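Cytoplasmic protein (Cryptococcus neoformans var. grubii serotype A, PDB 7LPO) probably hydrolyses the beta-glucosidic bond of steryl glucosides, as a sterylglucosidase of glycoside hydrolase family 5. Local coordinates at residues A[37-43]-A[96-102]; A[93-97]-A[665-671]; A[172-176]-A[332-338]; A[292-298]-A[313-317]. One frame throughout, in Å; residues are numbered along the deposited sequence.

Contact 1 (A[37-43]-A[96-102]); sequences VLRGVNL and YNLLRYV
Val41, Leu43 and Leu99 form the apolar centre, on one face of two parallel strands, 39-43 and 98-102, whose axes approach to 4.7 Å at 13°. Val41 CG2 lies 3.8 Å from Leu99 CD2, Leu43 CD2 4.2 Å from Leu99 CD1, and Val41 CG1 3.6 Å from Tyr96 CE2. The Tyr96 ring (chi1 m) sets one face over the backbone of Gly40, where a side chain would collide with Leu98 O.

The register pairs Val41 with Leu99, Asn42 with Arg100 and Leu43 with Tyr101 (CA-CA 5.3, 4.6 and 5.3 Å). Its ladder runs from Val41 N to Leu98 O (3.3 Å, weak), Arg100 N to Val41 O (3.1 Å), Leu43 N to Arg100 O (3.0 Å) and Val102 N to Leu43 O (3.2 Å). A water donates to Leu43 O (2.8 Å) and Val102 O (2.6 Å). Just ahead of strand 98-102, Asn97 (chi1 p) extends the pairing: its N donates to Arg39 O and its OD1 accepts from Arg39 N, both 2.9 Å.

On the opposite face, inside the barrel, extended Arg100 (chi1 t) gives NH1 to Asn42 OD1 at 2.6 Å. Parallel neighbours joined through helix 83-93 make a beta-alpha-beta unit of the TIM barrel. Because Asp267 and Glu521 also form salt bridges with Arg100, the buried guanidinium charge is met by carboxylates in the barrel interior.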
loop_
_atom_site.group_PDB
_atom_site.type_symbol
_atom_site.label_atom_id
_atom_site.label_comp_id
_atom_site.label_asym_id
_atom_site.label_seq_id
_atom_site.Cartn_x
_atom_site.Cartn_y
_atom_site.Cartn_z
ATOM N N VAL A 37 15.939 5.045 11.256
ATOM C CA VAL A 37 14.945 4.025 10.944
ATOM C C VAL A 37 13.572 4.661 11.093
ATOM O O VAL A 37 13.242 5.190 12.163
ATOM C CB VAL A 37 15.073 2.787 11.842
ATOM C CG1 VAL A 37 13.913 1.807 11.564
ATOM C CG2 VAL A 37 16.419 2.101 11.634
ATOM N N LEU A 38 12.780 4.618 10.022
ATOM C CA LEU A 38 11.458 5.229 9.996
ATOM C C LEU A 38 10.405 4.133 10.042
ATOM O O LEU A 38 10.362 3.266 9.162
ATOM C CB LEU A 38 11.268 6.096 8.751
ATOM C CG LEU A 38 12.214 7.289 8.632
ATOM C CD1 LEU A 38 11.996 7.950 7.267
ATOM C CD2 LEU A 38 12.008 8.288 9.761
ATOM N N ARG A 39 9.544 4.195 11.053
ATOM C CA ARG A 39 8.521 3.189 11.267
ATOM C C ARG A 39 7.227 3.869 11.664
ATOM O O ARG A 39 7.218 4.793 12.482
ATOM C CB ARG A 39 8.952 2.185 12.339
ATOM C CG ARG A 39 9.940 1.176 11.787
ATOM C CD ARG A 39 10.460 0.206 12.846
ATOM N NE ARG A 39 11.393 -0.712 12.210
ATOM C CZ ARG A 39 11.912 -1.792 12.775
ATOM N NH1 ARG A 39 11.594 -2.114 14.021
ATOM N NH2 ARG A 39 12.750 -2.555 12.073
ATOM N N GLY A 40 6.135 3.393 11.082
ATOM C CA GLY A 40 4.853 3.988 11.349
ATOM C C GLY A 40 3.724 3.225 10.697
ATOM O O GLY A 40 3.783 1.995 10.597
ATOM N N VAL A 41 2.698 3.951 10.245
ATOM C CA VAL A 41 1.464 3.353 9.756
ATOM C C VAL A 41 1.002 4.093 8.510
ATOM O O VAL A 41 1.390 5.236 8.253
ATOM C CB VAL A 41 0.351 3.386 10.825
ATOM C CG1 VAL A 41 0.836 2.747 12.097
ATOM C CG2 VAL A 41 -0.068 4.847 11.110
ATOM N N ASN A 42 0.174 3.409 7.726
ATOM C CA ASN A 42 -0.594 4.058 6.674
ATOM C C ASN A 42 -1.809 4.724 7.302
ATOM O O ASN A 42 -2.559 4.086 8.047
ATOM C CB ASN A 42 -1.037 3.045 5.624
ATOM C CG ASN A 42 0.099 2.604 4.726
ATOM O OD1 ASN A 42 0.218 3.057 3.583
ATOM N ND2 ASN A 42 0.954 1.731 5.245
ATOM N N LEU A 43 -2.007 6.002 6.985
ATOM C CA LEU A 43 -3.095 6.818 7.518
ATOM C C LEU A 43 -3.737 7.537 6.334
ATOM O O LEU A 43 -3.206 8.553 5.872
ATOM C CB LEU A 43 -2.556 7.801 8.552
ATOM C CG LEU A 43 -3.540 8.695 9.305
ATOM C CD1 LEU A 43 -4.112 7.973 10.502
ATOM C CD2 LEU A 43 -2.835 9.986 9.732
ATOM N N TYR A 96 5.992 5.450 16.833
ATOM C CA TYR A 96 6.022 5.699 15.398
ATOM C C TYR A 96 6.479 7.119 15.094
ATOM O O TYR A 96 6.164 8.061 15.825
ATOM C CB TYR A 96 4.645 5.444 14.800
ATOM C CG TYR A 96 4.211 3.998 14.937
ATOM C CD1 TYR A 96 5.140 2.967 14.873
ATOM C CD2 TYR A 96 2.879 3.665 15.122
ATOM C CE1 TYR A 96 4.758 1.653 14.999
ATOM C CE2 TYR A 96 2.490 2.345 15.245
ATOM C CZ TYR A 96 3.432 1.348 15.189
ATOM O OH TYR A 96 3.050 0.035 15.321
ATOM N N ASN A 97 7.265 7.259 14.024
ATOM C CA ASN A 97 7.714 8.562 13.545
ATOM C C ASN A 97 7.423 8.756 12.061
ATOM O O ASN A 97 7.965 9.686 11.448
ATOM C CB ASN A 97 9.212 8.742 13.806
ATOM C CG ASN A 97 10.046 7.599 13.238
ATOM O OD1 ASN A 97 9.530 6.728 12.536
ATOM N ND2 ASN A 97 11.342 7.600 13.538
ATOM N N LEU A 98 6.585 7.909 11.469
ATOM C CA LEU A 98 6.365 7.908 10.031
ATOM C C LEU A 98 4.892 7.680 9.737
ATOM O O LEU A 98 4.219 6.905 10.422
ATOM C CB LEU A 98 7.201 6.818 9.347
ATOM C CG LEU A 98 6.976 6.565 7.856
ATOM C CD1 LEU A 98 7.652 7.635 7.036
ATOM C CD2 LEU A 98 7.504 5.184 7.482
ATOM N N LEU A 99 4.403 8.368 8.715
ATOM C CA LEU A 99 3.044 8.200 8.226
ATOM C C LEU A 99 3.108 8.151 6.711
ATOM O O LEU A 99 3.736 9.018 6.101
ATOM C CB LEU A 99 2.128 9.345 8.670
ATOM C CG LEU A 99 1.945 9.554 10.168
ATOM C CD1 LEU A 99 1.262 10.889 10.405
ATOM C CD2 LEU A 99 1.157 8.427 10.787
ATOM N N ARG A 100 2.509 7.118 6.119
ATOM C CA ARG A 100 2.254 7.074 4.686
ATOM C C ARG A 100 0.852 7.631 4.496
ATOM O O ARG A 100 -0.126 7.032 4.959
ATOM C CB ARG A 100 2.381 5.653 4.150
ATOM C CG ARG A 100 2.197 5.555 2.641
ATOM C CD ARG A 100 2.727 4.237 2.156
ATOM N NE ARG A 100 2.503 3.999 0.735
ATOM C CZ ARG A 100 1.512 3.262 0.245
ATOM N NH1 ARG A 100 0.612 2.704 1.054
ATOM N NH2 ARG A 100 1.421 3.080 -1.064
ATOM N N TYR A 101 0.755 8.804 3.873
ATOM C CA TYR A 101 -0.498 9.548 3.847
ATOM C C TYR A 101 -1.288 9.199 2.594
ATOM O O TYR A 101 -0.830 9.445 1.478
ATOM C CB TYR A 101 -0.248 11.054 3.918
ATOM C CG TYR A 101 -1.546 11.800 4.061
ATOM C CD1 TYR A 101 -2.312 12.118 2.945
ATOM C CD2 TYR A 101 -2.044 12.135 5.318
ATOM C CE1 TYR A 101 -3.529 12.775 3.075
ATOM C CE2 TYR A 101 -3.259 12.797 5.454
ATOM C CZ TYR A 101 -3.991 13.114 4.328
ATOM O OH TYR A 101 -5.204 13.759 4.456
ATOM N N VAL A 102 -2.492 8.679 2.790
ATOM C CA VAL A 102 -3.313 8.142 1.710
ATOM C C VAL A 102 -4.265 9.217 1.198
ATOM O O VAL A 102 -5.016 9.816 1.975
ATOM C CB VAL A 102 -4.096 6.910 2.194
ATOM C CG1 VAL A 102 -5.026 6.405 1.111
ATOM C CG2 VAL A 102 -3.151 5.808 2.652
HETATM O O HOH W 1 -5.464 9.593 4.503
#

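Contact 2 (A[93-97]-A[665-671]); sequences AWGYN and FCRPYPV
Two tyrosines reach across in opposite directions, each giving its hydroxyl to a backbone carbonyl of the other segment: Tyr669 OH donates to Gly95 O (2.7 Å) and Tyr96 OH to Phe665 O (2.8 Å). Tyr669 takes chi1 p, Tyr96 chi1 m. Gly95 (phi 92°, psi 0°) closes helix 83-93 with a Schellman motif, a conformation that calls for glycine.

The backbones come nearest at Trp94 and Cys666 (CA-CA 5.6 Å). Trp94 (chi1 m) receives the edge of Phe665 (chi1 p) on its face, an edge-to-face pair with centroids 4.8 Å apart, planes at 74° and Trp94 CE3 3.7 Å from Phe665 CE1. Cys666 SG sits obliquely beside the indole, 3.9 Å from Trp94 CD1. A water donates to Trp94 O (2.9 Å) and accepts from Arg667 N (3.2 Å). Asn97, whose OD1 accepts from Arg39 N, brings ND2 to 3.8 Å from Val671 CG1.

The segments thus join the helix-to-strand turn of a TIM-barrel repeat to the entry of the C-terminal beta domain of this glycoside hydrolase family 5 protein.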
loop_
_atom_site.group_PDB
_atom_site.type_symbol
_atom_site.label_atom_id
_atom_site.label_comp_id
_atom_site.label_asym_id
_atom_site.label_seq_id
_atom_site.Cartn_x
_atom_site.Cartn_y
_atom_site.Cartn_z
ATOM N N ALA A 93 2.983 7.783 20.799
ATOM C CA ALA A 93 3.279 7.050 22.026
ATOM C C ALA A 93 3.665 5.600 21.752
ATOM O O ALA A 93 4.351 4.986 22.575
ATOM C CB ALA A 93 2.071 7.104 22.970
ATOM N N TRP A 94 3.224 5.042 20.623
ATOM C CA TRP A 94 3.615 3.707 20.198
ATOM C C TRP A 94 4.988 3.689 19.550
ATOM O O TRP A 94 5.426 2.626 19.090
ATOM C CB TRP A 94 2.589 3.135 19.218
ATOM C CG TRP A 94 1.317 2.635 19.843
ATOM C CD1 TRP A 94 1.133 2.237 21.141
ATOM C CD2 TRP A 94 0.057 2.461 19.188
ATOM N NE1 TRP A 94 -0.173 1.828 21.329
ATOM C CE2 TRP A 94 -0.852 1.966 20.147
ATOM C CE3 TRP A 94 -0.393 2.670 17.879
ATOM C CZ2 TRP A 94 -2.178 1.689 19.839
ATOM C CZ3 TRP A 94 -1.728 2.399 17.579
ATOM C CH2 TRP A 94 -2.595 1.909 18.553
ATOM N N GLY A 95 5.677 4.830 19.514
ATOM C CA GLY A 95 7.020 4.910 18.984
ATOM C C GLY A 95 7.114 5.250 17.513
ATOM O O GLY A 95 8.227 5.347 16.988
ATOM N N TYR A 96 5.992 5.450 16.833
ATOM C CA TYR A 96 6.022 5.699 15.398
ATOM C C TYR A 96 6.479 7.119 15.094
ATOM O O TYR A 96 6.164 8.061 15.825
ATOM C CB TYR A 96 4.645 5.444 14.800
ATOM C CG TYR A 96 4.211 3.998 14.937
ATOM C CD1 TYR A 96 5.140 2.967 14.873
ATOM C CD2 TYR A 96 2.879 3.665 15.122
ATOM C CE1 TYR A 96 4.758 1.653 14.999
ATOM C CE2 TYR A 96 2.490 2.345 15.245
ATOM C CZ TYR A 96 3.432 1.348 15.189
ATOM O OH TYR A 96 3.050 0.035 15.321
ATOM N N ASN A 97 7.265 7.259 14.024
ATOM C CA ASN A 97 7.714 8.562 13.545
ATOM C C ASN A 97 7.423 8.756 12.061
ATOM O O ASN A 97 7.965 9.686 11.448
ATOM C CB ASN A 97 9.212 8.742 13.806
ATOM C CG ASN A 97 10.046 7.599 13.238
ATOM O OD1 ASN A 97 9.530 6.728 12.536
ATOM N ND2 ASN A 97 11.342 7.600 13.538
ATOM N N PHE A 665 2.792 -5.111 17.471
ATOM C CA PHE A 665 3.142 -4.006 16.585
ATOM C C PHE A 665 3.830 -2.846 17.291
ATOM O O PHE A 665 4.449 -2.024 16.612
ATOM C CB PHE A 665 1.914 -3.502 15.800
ATOM C CG PHE A 665 0.816 -2.870 16.622
ATOM C CD1 PHE A 665 0.969 -1.617 17.190
ATOM C CD2 PHE A 665 -0.412 -3.501 16.740
ATOM C CE1 PHE A 665 -0.067 -1.026 17.899
ATOM C CE2 PHE A 665 -1.458 -2.913 17.437
ATOM C CZ PHE A 665 -1.287 -1.673 18.018
ATOM N N CYS A 666 3.775 -2.771 18.617
ATOM C CA CYS A 666 4.489 -1.749 19.380
ATOM C C CYS A 666 5.743 -2.396 19.955
ATOM O O CYS A 666 5.653 -3.229 20.865
ATOM C CB CYS A 666 3.606 -1.174 20.486
ATOM S SG CYS A 666 4.399 0.158 21.413
ATOM N N ARG A 667 6.905 -2.015 19.424
ATOM C CA ARG A 667 8.137 -2.768 19.623
ATOM C C ARG A 667 9.321 -1.836 19.823
ATOM O O ARG A 667 9.327 -0.715 19.303
ATOM C CB ARG A 667 8.455 -3.672 18.421
ATOM C CG ARG A 667 7.260 -4.386 17.798
ATOM C CD ARG A 667 7.547 -4.758 16.340
ATOM N NE ARG A 667 8.633 -5.724 16.208
ATOM C CZ ARG A 667 8.519 -7.030 16.462
ATOM N NH1 ARG A 667 7.361 -7.548 16.866
ATOM N NH2 ARG A 667 9.571 -7.825 16.309
ATOM N N PRO A 668 10.341 -2.277 20.561
ATOM C CA PRO A 668 11.578 -1.488 20.648
ATOM C C PRO A 668 12.327 -1.491 19.325
ATOM O O PRO A 668 12.360 -2.496 18.611
ATOM C CB PRO A 668 12.382 -2.209 21.734
ATOM C CG PRO A 668 11.909 -3.650 21.620
ATOM C CD PRO A 668 10.438 -3.549 21.307
ATOM N N TYR A 669 12.941 -0.358 19.004
ATOM C CA TYR A 669 13.757 -0.258 17.802
ATOM C C TYR A 669 14.601 1.008 17.886
ATOM O O TYR A 669 14.253 1.942 18.618
ATOM C CB TYR A 669 12.892 -0.247 16.533
ATOM C CG TYR A 669 12.186 1.045 16.253
ATOM C CD1 TYR A 669 11.021 1.380 16.922
ATOM C CD2 TYR A 669 12.669 1.922 15.290
ATOM C CE1 TYR A 669 10.365 2.572 16.659
ATOM C CE2 TYR A 669 12.022 3.102 15.007
ATOM C CZ TYR A 669 10.871 3.426 15.696
ATOM O OH TYR A 669 10.231 4.604 15.417
ATOM N N PRO A 670 15.717 1.051 17.140
ATOM C CA PRO A 670 16.598 2.229 17.143
ATOM C C PRO A 670 16.124 3.304 16.175
ATOM O O PRO A 670 16.152 3.122 14.955
ATOM C CB PRO A 670 17.955 1.643 16.726
ATOM C CG PRO A 670 17.582 0.487 15.821
ATOM C CD PRO A 670 16.258 -0.056 16.329
ATOM N N VAL A 671 15.729 4.452 16.724
ATOM C CA VAL A 671 15.265 5.558 15.894
ATOM C C VAL A 671 16.427 6.190 15.134
ATOM O O VAL A 671 16.275 6.602 13.974
ATOM C CB VAL A 671 14.534 6.593 16.768
ATOM C CG1 VAL A 671 14.233 7.826 15.964
ATOM C CG2 VAL A 671 13.264 6.000 17.354
HETATM O O HOH W 2 7.139 0.696 17.827
#

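Contact 3 (A[172-176]-A[332-338]); sequences TATAA and DPKGVKL
Thr174 lays its methyl group against the backbone of 336-338, with CG2 3.5 Å from Val336 O and 3.7 Å from Leu338 N, while its CA lies 4.0 Å from Pro333 CG. The p rotamer turns OG1 back to its own loop, where it hydrogen-bonds to His170 O and receives a weak bond from Ala176 N (3.3 Å).

Each segment contains a beta turn. Residues 172-175 form a type I turn closed by Ala175 N to Thr172 O (3.1 Å). Residues 333-336 form a type I' turn, with Lys334 and Gly335 at positive phi, closed by Val336 N to Pro333 O (3.2 Å) and overlapped at its start by an Asx turn in which Asp332 OD1 accepts from Lys334 N (2.9 Å). The backbones come nearest at Ala173 and Pro333 (CA-CA 4.9 Å). Ala173 CB meets Val336 CG1 at 3.9 Å, and Ala176 CB meets Leu338 CD1 at 3.7 Å.

No hydrogen bond links the segments, so they fit by van der Waals contact. The pair lies toward the periphery of the protein: Ala176 and Leu338 pack on Leu206 at the start of helix 206-221, and the loop holding residues 332-338 leads from strand 322-331 toward helix 342-348.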
loop_
_atom_site.group_PDB
_atom_site.type_symbol
_atom_site.label_atom_id
_atom_site.label_comp_id
_atom_site.label_asym_id
_atom_site.label_seq_id
_atom_site.Cartn_x
_atom_site.Cartn_y
_atom_site.Cartn_z
ATOM N N THR A 172 -21.592 -5.105 -13.328
ATOM C CA THR A 172 -22.001 -6.301 -12.601
ATOM C C THR A 172 -22.619 -7.337 -13.533
ATOM O O THR A 172 -22.303 -8.528 -13.444
ATOM C CB THR A 172 -22.985 -5.914 -11.496
ATOM O OG1 THR A 172 -22.325 -5.069 -10.543
ATOM C CG2 THR A 172 -23.539 -7.151 -10.799
ATOM N N ALA A 173 -23.520 -6.905 -14.422
ATOM C CA ALA A 173 -24.193 -7.850 -15.311
ATOM C C ALA A 173 -23.189 -8.623 -16.157
ATOM O O ALA A 173 -23.345 -9.832 -16.370
ATOM C CB ALA A 173 -25.187 -7.107 -16.204
ATOM N N THR A 174 -22.146 -7.948 -16.641
ATOM C CA THR A 174 -21.139 -8.571 -17.491
ATOM C C THR A 174 -20.001 -9.218 -16.703
ATOM O O THR A 174 -19.109 -9.816 -17.305
ATOM C CB THR A 174 -20.541 -7.537 -18.456
ATOM O OG1 THR A 174 -19.852 -6.528 -17.704
ATOM C CG2 THR A 174 -21.621 -6.891 -19.334
ATOM N N ALA A 175 -20.000 -9.112 -15.381
ATOM C CA ALA A 175 -18.888 -9.597 -14.576
ATOM C C ALA A 175 -17.588 -8.881 -14.933
ATOM O O ALA A 175 -16.496 -9.421 -14.756
ATOM C CB ALA A 175 -18.726 -11.112 -14.729
ATOM N N ALA A 176 -17.693 -7.658 -15.452
ATOM C CA ALA A 176 -16.505 -6.878 -15.774
ATOM C C ALA A 176 -15.822 -6.359 -14.519
ATOM O O ALA A 176 -14.631 -6.055 -14.557
ATOM C CB ALA A 176 -16.884 -5.718 -16.694
ATOM N N ASP A 332 -24.473 -14.945 -17.179
ATOM C CA ASP A 332 -25.341 -14.601 -18.304
ATOM C C ASP A 332 -25.719 -13.129 -18.239
ATOM O O ASP A 332 -26.653 -12.758 -17.505
ATOM C CB ASP A 332 -26.594 -15.474 -18.306
ATOM C CG ASP A 332 -27.413 -15.318 -19.577
ATOM O OD1 ASP A 332 -27.094 -14.418 -20.394
ATOM O OD2 ASP A 332 -28.371 -16.104 -19.761
ATOM N N PRO A 333 -25.025 -12.252 -18.973
ATOM C CA PRO A 333 -25.417 -10.835 -18.993
ATOM C C PRO A 333 -26.743 -10.585 -19.678
ATOM O O PRO A 333 -27.277 -9.475 -19.555
ATOM C CB PRO A 333 -24.268 -10.154 -19.760
ATOM C CG PRO A 333 -23.155 -11.155 -19.802
ATOM C CD PRO A 333 -23.810 -12.501 -19.771
ATOM N N LYS A 334 -27.268 -11.569 -20.414
ATOM C CA LYS A 334 -28.547 -11.451 -21.114
ATOM C C LYS A 334 -28.553 -10.259 -22.062
ATOM O O LYS A 334 -29.482 -9.446 -22.074
ATOM C CB LYS A 334 -29.705 -11.372 -20.122
ATOM C CG LYS A 334 -29.897 -12.649 -19.321
ATOM C CD LYS A 334 -30.289 -12.348 -17.885
ATOM C CE LYS A 334 -31.487 -13.197 -17.466
ATOM N NZ LYS A 334 -31.079 -14.581 -17.035
ATOM N N GLY A 335 -27.512 -10.170 -22.886
ATOM C CA GLY A 335 -27.420 -9.145 -23.895
ATOM C C GLY A 335 -26.910 -7.811 -23.414
ATOM O O GLY A 335 -26.596 -6.960 -24.251
ATOM N N VAL A 336 -26.817 -7.592 -22.101
ATOM C CA VAL A 336 -26.279 -6.340 -21.591
ATOM C C VAL A 336 -24.797 -6.267 -21.923
ATOM O O VAL A 336 -24.057 -7.248 -21.772
ATOM C CB VAL A 336 -26.526 -6.219 -20.079
ATOM C CG1 VAL A 336 -25.739 -5.071 -19.505
ATOM C CG2 VAL A 336 -28.025 -6.050 -19.799
ATOM N N LYS A 337 -24.357 -5.107 -22.395
ATOM C CA LYS A 337 -22.986 -4.902 -22.836
ATOM C C LYS A 337 -22.274 -3.927 -21.915
ATOM O O LYS A 337 -22.879 -2.990 -21.387
ATOM C CB LYS A 337 -22.950 -4.372 -24.272
ATOM C CG LYS A 337 -23.504 -5.358 -25.282
ATOM C CD LYS A 337 -23.546 -4.778 -26.678
ATOM C CE LYS A 337 -24.194 -5.768 -27.641
ATOM N NZ LYS A 337 -24.503 -5.160 -28.971
ATOM N N LEU A 338 -20.974 -4.164 -21.725
ATOM C CA LEU A 338 -20.180 -3.286 -20.873
ATOM C C LEU A 338 -20.022 -1.902 -21.485
ATOM O O LEU A 338 -19.842 -0.914 -20.765
ATOM C CB LEU A 338 -18.801 -3.902 -20.631
ATOM C CG LEU A 338 -17.794 -3.015 -19.902
ATOM C CD1 LEU A 338 -18.258 -2.799 -18.462
ATOM C CD2 LEU A 338 -16.388 -3.603 -19.925
#

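Contact 4 (A[292-298]-A[313-317]); sequences KKGPSPT and VQAWN
Lys292 begins the contact by lying along the indole of Trp316 (chi1 m, chi2 82°): CB is 3.6 Å from Trp316 CG, CD stands 3.8 Å above the six-membered-ring centroid as a CH-pi contact, and NZ makes an off-centre cation-pi contact at 4.2 Å from that centroid. The next CB, of Lys293, points away, leaving its CA 3.4 Å from Trp316 O.

Gly294 (phi 73°, psi -166°) forms an antiparallel hydrogen-bonded pair with Trp316, its N donating to Trp316 O (2.9 Å) and its O accepting from Trp316 N (3.1 Å). Pro295 follows in a non-hydrogen-bonded pair with Ala315 (CA-CA 4.1 Å), a position that needs no amide hydrogen, and sets CB 3.7 Å from Val313 CG2. Ser296 N then donates to Gln314 O (2.7 Å), while Ser296 OG donates to Gly294 O (2.9 Å) and itself lies 3.4 Å from Trp316 CD1. Pro297 CB rests 4.0 Å from Val313 CG1. Thr298 is the N-cap of helix 299-306, its OG1 accepting from Glu301 N.

Strand 294-295 is thus an outer strand of a three-stranded antiparallel sheet: 311-319 lies in the middle, hydrogen-bonded beyond to 322-331, and helix 299-306 connects the first two strands.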
loop_
_atom_site.group_PDB
_atom_site.type_symbol
_atom_site.label_atom_id
_atom_site.label_comp_id
_atom_site.label_asym_id
_atom_site.label_seq_id
_atom_site.Cartn_x
_atom_site.Cartn_y
_atom_site.Cartn_z
ATOM N N LYS A 292 -6.470 -16.188 -7.986
ATOM C CA LYS A 292 -7.710 -16.629 -8.603
ATOM C C LYS A 292 -8.675 -16.992 -7.491
ATOM O O LYS A 292 -8.326 -17.758 -6.589
ATOM C CB LYS A 292 -7.499 -17.828 -9.523
ATOM C CG LYS A 292 -6.368 -17.654 -10.513
ATOM C CD LYS A 292 -6.170 -18.915 -11.327
ATOM C CE LYS A 292 -4.753 -19.435 -11.189
ATOM N NZ LYS A 292 -4.403 -20.368 -12.291
ATOM N N LYS A 293 -9.883 -16.449 -7.555
ATOM C CA LYS A 293 -10.893 -16.767 -6.560
ATOM C C LYS A 293 -12.249 -16.371 -7.111
ATOM O O LYS A 293 -12.396 -15.294 -7.697
ATOM C CB LYS A 293 -10.635 -16.051 -5.232
ATOM C CG LYS A 293 -11.764 -16.234 -4.237
ATOM C CD LYS A 293 -11.262 -16.170 -2.812
ATOM C CE LYS A 293 -12.315 -16.705 -1.858
ATOM N NZ LYS A 293 -11.952 -16.471 -0.441
ATOM N N GLY A 294 -13.232 -17.244 -6.913
ATOM C CA GLY A 294 -14.548 -17.023 -7.452
ATOM C C GLY A 294 -14.553 -17.235 -8.951
ATOM O O GLY A 294 -13.604 -17.792 -9.527
ATOM N N PRO A 295 -15.624 -16.791 -9.612
ATOM C CA PRO A 295 -15.715 -16.969 -11.070
ATOM C C PRO A 295 -14.615 -16.189 -11.767
ATOM O O PRO A 295 -14.464 -14.986 -11.560
ATOM C CB PRO A 295 -17.106 -16.425 -11.422
ATOM C CG PRO A 295 -17.823 -16.237 -10.096
ATOM C CD PRO A 295 -16.753 -16.020 -9.064
ATOM N N SER A 296 -13.854 -16.880 -12.608
ATOM C CA SER A 296 -12.646 -16.320 -13.211
ATOM C C SER A 296 -12.682 -16.505 -14.721
ATOM O O SER A 296 -12.145 -17.481 -15.258
ATOM C CB SER A 296 -11.395 -16.963 -12.616
ATOM O OG SER A 296 -11.446 -16.948 -11.196
ATOM N N PRO A 297 -13.300 -15.581 -15.443
ATOM C CA PRO A 297 -13.264 -15.675 -16.908
ATOM C C PRO A 297 -11.852 -15.443 -17.431
ATOM O O PRO A 297 -11.092 -14.637 -16.889
ATOM C CB PRO A 297 -14.229 -14.580 -17.380
ATOM C CG PRO A 297 -14.512 -13.727 -16.198
ATOM C CD PRO A 297 -14.168 -14.497 -14.946
ATOM N N THR A 298 -11.487 -16.201 -18.464
ATOM C CA THR A 298 -10.283 -15.909 -19.222
ATOM C C THR A 298 -10.443 -14.545 -19.889
ATOM O O THR A 298 -11.559 -14.029 -19.986
ATOM C CB THR A 298 -10.059 -16.988 -20.274
ATOM O OG1 THR A 298 -11.145 -16.968 -21.211
ATOM C CG2 THR A 298 -9.997 -18.369 -19.618
ATOM N N VAL A 313 -17.792 -20.178 -16.822
ATOM C CA VAL A 313 -16.426 -19.840 -16.436
ATOM C C VAL A 313 -15.972 -20.706 -15.274
ATOM O O VAL A 313 -16.769 -21.125 -14.430
ATOM C CB VAL A 313 -16.297 -18.345 -16.071
ATOM C CG1 VAL A 313 -16.916 -17.484 -17.161
ATOM C CG2 VAL A 313 -16.947 -18.052 -14.733
ATOM N N GLN A 314 -14.669 -20.970 -15.242
ATOM C CA GLN A 314 -14.055 -21.677 -14.126
ATOM C C GLN A 314 -14.144 -20.824 -12.868
ATOM O O GLN A 314 -13.952 -19.607 -12.910
ATOM C CB GLN A 314 -12.588 -21.997 -14.434
ATOM C CG GLN A 314 -12.337 -22.578 -15.830
ATOM C CD GLN A 314 -10.870 -22.479 -16.286
ATOM O OE1 GLN A 314 -10.492 -21.552 -17.024
ATOM N NE2 GLN A 314 -10.045 -23.440 -15.856
ATOM N N ALA A 315 -14.461 -21.459 -11.748
ATOM C CA ALA A 315 -14.413 -20.802 -10.452
ATOM C C ALA A 315 -13.299 -21.428 -9.629
ATOM O O ALA A 315 -13.008 -22.622 -9.757
ATOM C CB ALA A 315 -15.740 -20.908 -9.704
ATOM N N TRP A 316 -12.675 -20.614 -8.783
ATOM C CA TRP A 316 -11.498 -21.022 -8.038
ATOM C C TRP A 316 -11.705 -20.849 -6.543
ATOM O O TRP A 316 -12.255 -19.842 -6.098
ATOM C CB TRP A 316 -10.279 -20.215 -8.472
ATOM C CG TRP A 316 -9.833 -20.579 -9.830
ATOM C CD1 TRP A 316 -10.343 -20.134 -11.016
ATOM C CD2 TRP A 316 -8.789 -21.486 -10.156
ATOM N NE1 TRP A 316 -9.670 -20.708 -12.064
ATOM C CE2 TRP A 316 -8.709 -21.546 -11.564
ATOM C CE3 TRP A 316 -7.908 -22.250 -9.393
ATOM C CZ2 TRP A 316 -7.779 -22.346 -12.226
ATOM C CZ3 TRP A 316 -6.992 -23.039 -10.041
ATOM C CH2 TRP A 316 -6.932 -23.088 -11.450
ATOM N N ASN A 317 -11.226 -21.830 -5.778
ATOM C CA ASN A 317 -11.165 -21.757 -4.329
ATOM C C ASN A 317 -9.717 -21.571 -3.907
ATOM O O ASN A 317 -8.795 -22.016 -4.593
ATOM C CB ASN A 317 -11.733 -23.027 -3.690
ATOM C CG ASN A 317 -13.175 -23.284 -4.084
ATOM O OD1 ASN A 317 -13.996 -22.369 -4.104
ATOM N ND2 ASN A 317 -13.490 -24.538 -4.401
HETATM O O HOH W 3 -12.859 -19.598 -17.050
#

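How the contacts relate
Contacts 1 and 2 touch, their centres 11 Å apart, and share Tyr96 and Asn97. Strand 35-43 pairs with 98-104 and, at its beginning, along the same edge with 669-673, while 567-570 takes its other edge; the start of the barrel is thus joined through the sheet to the C-terminal beta region. Contacts 3 and 4, centres 16 Å apart, lie across the chain's centre from contact 2, contact 3 about 50 Å from it between centres. Strand 322-331 pairs with 311-319 of contact 4 and leads into contact 3. Contact 4 falls between the segments of contact 3, and both between those of contact 2, so residues 665-671 return to the barrel's beginning after the rest of the barrel and this peripheral part.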